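Local atomic coordinates of putative capsular polysaccharide biosynthesis protein (Streptococcus pneumoniae serotype 4, PDB entry 6EWJ), a protein that probably transfers amino groups to sugars with the help of pyridoxal 5'-phosphate, as an essential aminotransferase of pneumococcal teichoic acid biosynthesis. Residues A[82-87]-A[103-108]; A[135-140]-A[177-182]. One frame throughout, in Å; residues are numbered along the deposited sequence.

Interaction 1. Residues A[82-87]-A[103-108]; sequences EVIVPA and TPVMVD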
# COMPACT_ATOMS: atom_id res chain seq x y z
N GLU A 82 -21.95 0.77 12.03
CA GLU A 82 -21.39 -0.34 12.81
C GLU A 82 -20.99 -1.51 11.91
O GLU A 82 -21.63 -1.78 10.86
CB GLU A 82 -22.38 -0.80 13.87
CG GLU A 82 -22.58 0.24 14.97
CD GLU A 82 -23.66 -0.10 15.96
OE1 GLU A 82 -24.38 -1.12 15.78
OE2 GLU A 82 -23.78 0.67 16.94
N VAL A 83 -19.86 -2.12 12.24
CA VAL A 83 -19.38 -3.31 11.53
C VAL A 83 -19.11 -4.38 12.53
O VAL A 83 -18.34 -4.18 13.46
CB VAL A 83 -18.08 -3.07 10.73
CG1 VAL A 83 -17.66 -4.35 10.00
CG2 VAL A 83 -18.27 -1.93 9.78
N ILE A 84 -19.72 -5.53 12.33
CA ILE A 84 -19.58 -6.62 13.26
C ILE A 84 -18.39 -7.51 12.88
O ILE A 84 -18.24 -7.92 11.73
CB ILE A 84 -20.88 -7.45 13.34
CG1 ILE A 84 -21.92 -6.66 14.14
CG2 ILE A 84 -20.62 -8.79 13.98
CD1 ILE A 84 -23.32 -7.21 14.15
N VAL A 85 -17.59 -7.84 13.88
CA VAL A 85 -16.47 -8.74 13.73
C VAL A 85 -16.44 -9.72 14.91
O VAL A 85 -16.89 -9.38 16.00
CB VAL A 85 -15.12 -8.02 13.72
CG1 VAL A 85 -15.04 -7.13 12.51
CG2 VAL A 85 -14.87 -7.18 14.98
N PRO A 86 -15.84 -10.90 14.72
CA PRO A 86 -15.63 -11.75 15.89
C PRO A 86 -14.63 -11.19 16.86
O PRO A 86 -13.71 -10.46 16.46
CB PRO A 86 -15.12 -13.06 15.29
CG PRO A 86 -15.41 -13.01 13.81
CD PRO A 86 -15.39 -11.55 13.48
N ALA A 87 -14.83 -11.52 18.15
CA ALA A 87 -13.89 -11.17 19.21
C ALA A 87 -12.59 -11.97 19.06
O ALA A 87 -11.51 -11.49 19.46
CB ALA A 87 -14.52 -11.38 20.56
N THR A 103 -17.67 2.10 13.58
CA THR A 103 -17.59 1.58 14.94
C THR A 103 -17.54 0.06 14.91
O THR A 103 -18.49 -0.59 14.45
CB THR A 103 -18.79 2.04 15.77
OG1 THR A 103 -18.90 3.46 15.68
CG2 THR A 103 -18.61 1.66 17.26
N PRO A 104 -16.42 -0.53 15.38
CA PRO A 104 -16.44 -2.01 15.47
C PRO A 104 -17.41 -2.48 16.55
O PRO A 104 -17.54 -1.81 17.57
CB PRO A 104 -15.02 -2.36 15.89
CG PRO A 104 -14.20 -1.10 15.63
CD PRO A 104 -15.14 0.04 15.83
N VAL A 105 -18.12 -3.58 16.27
CA VAL A 105 -18.95 -4.26 17.23
C VAL A 105 -18.49 -5.72 17.27
O VAL A 105 -18.59 -6.43 16.28
CB VAL A 105 -20.44 -4.22 16.83
CG1 VAL A 105 -21.27 -5.00 17.82
CG2 VAL A 105 -20.95 -2.81 16.74
N MET A 106 -17.97 -6.16 18.41
CA MET A 106 -17.41 -7.50 18.54
C MET A 106 -18.48 -8.44 19.06
O MET A 106 -19.34 -8.02 19.85
CB MET A 106 -16.20 -7.47 19.48
CG MET A 106 -15.06 -6.60 18.98
SD MET A 106 -13.59 -6.78 20.00
CE MET A 106 -12.72 -5.35 19.38
N VAL A 107 -18.40 -9.69 18.60
CA VAL A 107 -19.35 -10.73 19.01
C VAL A 107 -18.55 -11.93 19.50
O VAL A 107 -17.58 -12.32 18.87
CB VAL A 107 -20.27 -11.13 17.85
CG1 VAL A 107 -21.22 -12.24 18.27
CG2 VAL A 107 -21.08 -9.93 17.38
N ASP A 108 -19.00 -12.52 20.62
CA ASP A 108 -18.32 -13.66 21.20
C ASP A 108 -18.51 -14.88 20.33
O ASP A 108 -19.41 -14.92 19.47
CB ASP A 108 -18.82 -13.96 22.65
CG ASP A 108 -17.79 -14.70 23.48
OD1 ASP A 108 -16.63 -14.88 23.01
OD2 ASP A 108 -18.10 -15.06 24.62

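Interaction 2. Residues A[135-140]-A[177-182]; sequences VELAGI and SAHALG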
# COMPACT_ATOMS: atom_id res chain seq x y z
N VAL A 135 -14.51 -14.47 9.88
CA VAL A 135 -13.18 -14.92 9.53
C VAL A 135 -13.14 -16.42 9.31
O VAL A 135 -13.65 -17.21 10.14
CB VAL A 135 -12.13 -14.50 10.59
CG1 VAL A 135 -12.39 -15.08 11.95
CG2 VAL A 135 -10.73 -14.89 10.17
N GLU A 136 -12.50 -16.82 8.23
CA GLU A 136 -12.46 -18.20 7.84
C GLU A 136 -11.18 -18.77 8.46
O GLU A 136 -10.18 -19.06 7.81
CB GLU A 136 -12.53 -18.38 6.32
CG GLU A 136 -13.41 -17.42 5.56
CD GLU A 136 -14.89 -17.46 5.88
OE1 GLU A 136 -15.37 -18.27 6.72
OE2 GLU A 136 -15.60 -16.61 5.28
N LEU A 137 -11.23 -18.93 9.79
CA LEU A 137 -10.03 -19.23 10.55
C LEU A 137 -9.40 -20.54 10.13
O LEU A 137 -10.09 -21.58 10.08
CB LEU A 137 -10.32 -19.29 12.03
CG LEU A 137 -9.09 -19.41 12.92
CD1 LEU A 137 -8.32 -18.09 13.00
CD2 LEU A 137 -9.54 -19.81 14.33
N ALA A 138 -8.07 -20.51 9.93
CA ALA A 138 -7.27 -21.64 9.54
C ALA A 138 -7.63 -22.26 8.17
O ALA A 138 -7.03 -23.24 7.77
CB ALA A 138 -7.28 -22.70 10.62
N GLY A 139 -8.59 -21.66 7.47
CA GLY A 139 -9.13 -22.17 6.18
C GLY A 139 -10.54 -22.71 6.30
O GLY A 139 -11.20 -23.01 5.30
N ILE A 140 -11.01 -22.84 7.52
CA ILE A 140 -12.33 -23.36 7.80
C ILE A 140 -13.37 -22.24 7.59
O ILE A 140 -13.35 -21.23 8.29
CB ILE A 140 -12.38 -23.87 9.25
CG1 ILE A 140 -11.27 -24.92 9.47
CG2 ILE A 140 -13.75 -24.48 9.55
CD1 ILE A 140 -10.90 -25.12 10.91
N SER A 177 -11.17 -13.99 4.19
CA SER A 177 -10.56 -15.25 3.71
C SER A 177 -9.03 -15.20 3.58
O SER A 177 -8.43 -15.84 2.71
CB SER A 177 -11.19 -15.67 2.40
OG SER A 177 -12.48 -16.19 2.63
N ALA A 178 -8.38 -14.47 4.45
CA ALA A 178 -6.95 -14.45 4.44
C ALA A 178 -6.39 -15.90 4.48
O ALA A 178 -5.38 -16.17 3.88
CB ALA A 178 -6.40 -13.58 5.58
N HIS A 179 -7.02 -16.77 5.26
CA HIS A 179 -6.54 -18.10 5.47
C HIS A 179 -7.18 -19.12 4.55
O HIS A 179 -6.91 -20.30 4.69
CB HIS A 179 -6.84 -18.54 6.91
CG HIS A 179 -6.23 -17.67 7.97
ND1 HIS A 179 -6.49 -17.87 9.30
CD2 HIS A 179 -5.36 -16.63 7.92
CE1 HIS A 179 -5.83 -17.00 10.03
NE2 HIS A 179 -5.13 -16.22 9.21
N ALA A 180 -8.02 -18.67 3.61
CA ALA A 180 -9.00 -19.57 2.97
C ALA A 180 -9.02 -19.60 1.46
O ALA A 180 -9.96 -20.13 0.86
CB ALA A 180 -10.40 -19.30 3.52
N LEU A 181 -7.94 -19.13 0.81
CA LEU A 181 -7.89 -19.33 -0.64
C LEU A 181 -7.88 -20.85 -0.95
O LEU A 181 -6.99 -21.58 -0.46
CB LEU A 181 -6.69 -18.69 -1.27
CG LEU A 181 -6.64 -18.85 -2.80
CD1 LEU A 181 -7.73 -18.03 -3.51
CD2 LEU A 181 -5.25 -18.46 -3.26
N GLY A 182 -8.89 -21.30 -1.73
CA GLY A 182 -9.05 -22.70 -2.04
C GLY A 182 -9.91 -23.54 -1.10
O GLY A 182 -10.10 -24.71 -1.34
O HOH W 1 -9.14 -16.35 6.88

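Interaction 1. Residues A[82-87]-A[103-108]
V105 packs its two methyls against different residues of the neighbouring strand. With CG1 anti to the backbone N (chi1 177°), CG2 lies anti to the carbonyl carbon and reaches E82, whose CB lies 3.8 Å from V105 CG2; the glutamate, extended beyond CG, then runs past the same methyl, so its aliphatic part and carboxylate both rest on V105. The remainder of V105 meets I84, with I84 CG1 3.9 Å from V105 CB. I84 is branched so that each arm has its own valine: CG1 goes to V105, while CG2, anti to the backbone N, meets V107 CG2 at 3.6 Å, the closest approach between side chains here. The other face of the sheet carries V83, P104, V85 and M106. There V85 and M106 lie side by side and point the same way, V85 CG2 standing 4.0 Å from M106 CG before the extended methionine leads its sulfur away. The backbones pair in parallel register, E82 with T103 through P86 with V107, and five N-H···O bonds alternate between them. The last, A87 N to V107 O at 3.0 Å, carries the pairing one residue past strand 82-86. The strand directions differ by 34°, the twist between neighbours in a parallel sheet; with helix 92-99 between them the strands form a beta-alpha-beta unit. E82 OE1 is hydrogen-bonded to T126 OG1. Connecting helix 92-99 covers V83, V85 and P104, whereas helix 118-124 lies against I84 and V107; strand 129-132 flanks 82-86 on its other side, leaving 103-107 outermost within the chain's sheet.

Interaction 2. Residues A[135-140]-A[177-182]
H179 meets the 135-140 loop with its ring edge: the backbone N of A138 donates to H179 ND1 over 3.1 Å. The donor lies 9° out of the ring plane, and the N-H···N angle is 152°. This bond makes ND1 an acceptor and fixes the turn of the imidazole about CB-CG, while CG, anti to the carbonyl carbon, directs the ring toward the loop. L137 runs alongside in the same direction, its CD1 4.0 Å from H179 CE1. At the root of the side chain, H179 CB sits 3.5 Å from E136 O, and a water links the two backbones, accepting from H179 N at 2.7 Å and giving a weak bond to E136 O. E136 is the centre of an inverse gamma turn. Its CG, anti to the carbonyl carbon, lies 3.3 Å from S177 OG, and its CB packs against A180 CB at 3.6 Å. The bend at chi2 turns the buried carboxylate back toward partners beyond these segments, OE2 to S175 OG and Y144 OH, OE1 to C142 N. S177 OG is hydrogen-bonded to S175 OG and S190 OG. On the H179 side the chain folds as a type I turn from S177 to A180, which turns both H179 and A180 toward the facing loop. G139 passes close by, its CA 3.3 Å from H179 O. H179, a pyridoxal phosphate-binding residue, also meets Y351 and the ring of H319. The two loops follow the neighbouring parallel strands 129-132 and 172-177; strand 196-200 packs against S177 and A178, and strand 321-325 against L137 and A138.

Overall arrangement
Both interactions are built on the sheet of the pyridoxal phosphate-binding domain: interaction 1 within it, at its edge, interaction 2 on the loops that leave two strands nearer its middle. Their centres are 18 Å apart, yet they touch where P86 CG packs 4.1 Å from V135 CG1. Interaction 2 lies in the cofactor site itself; the H179 side chain is about 3 Å from that of Y351 and about 4 Å from that of K205, the predicted cofactor-bearing lysine. Interaction 1 stays farther back, the side chain of P86 being about 9 Å from that of Y351 and about 11 Å from that of H179. No cofactor is bound in this apo chain.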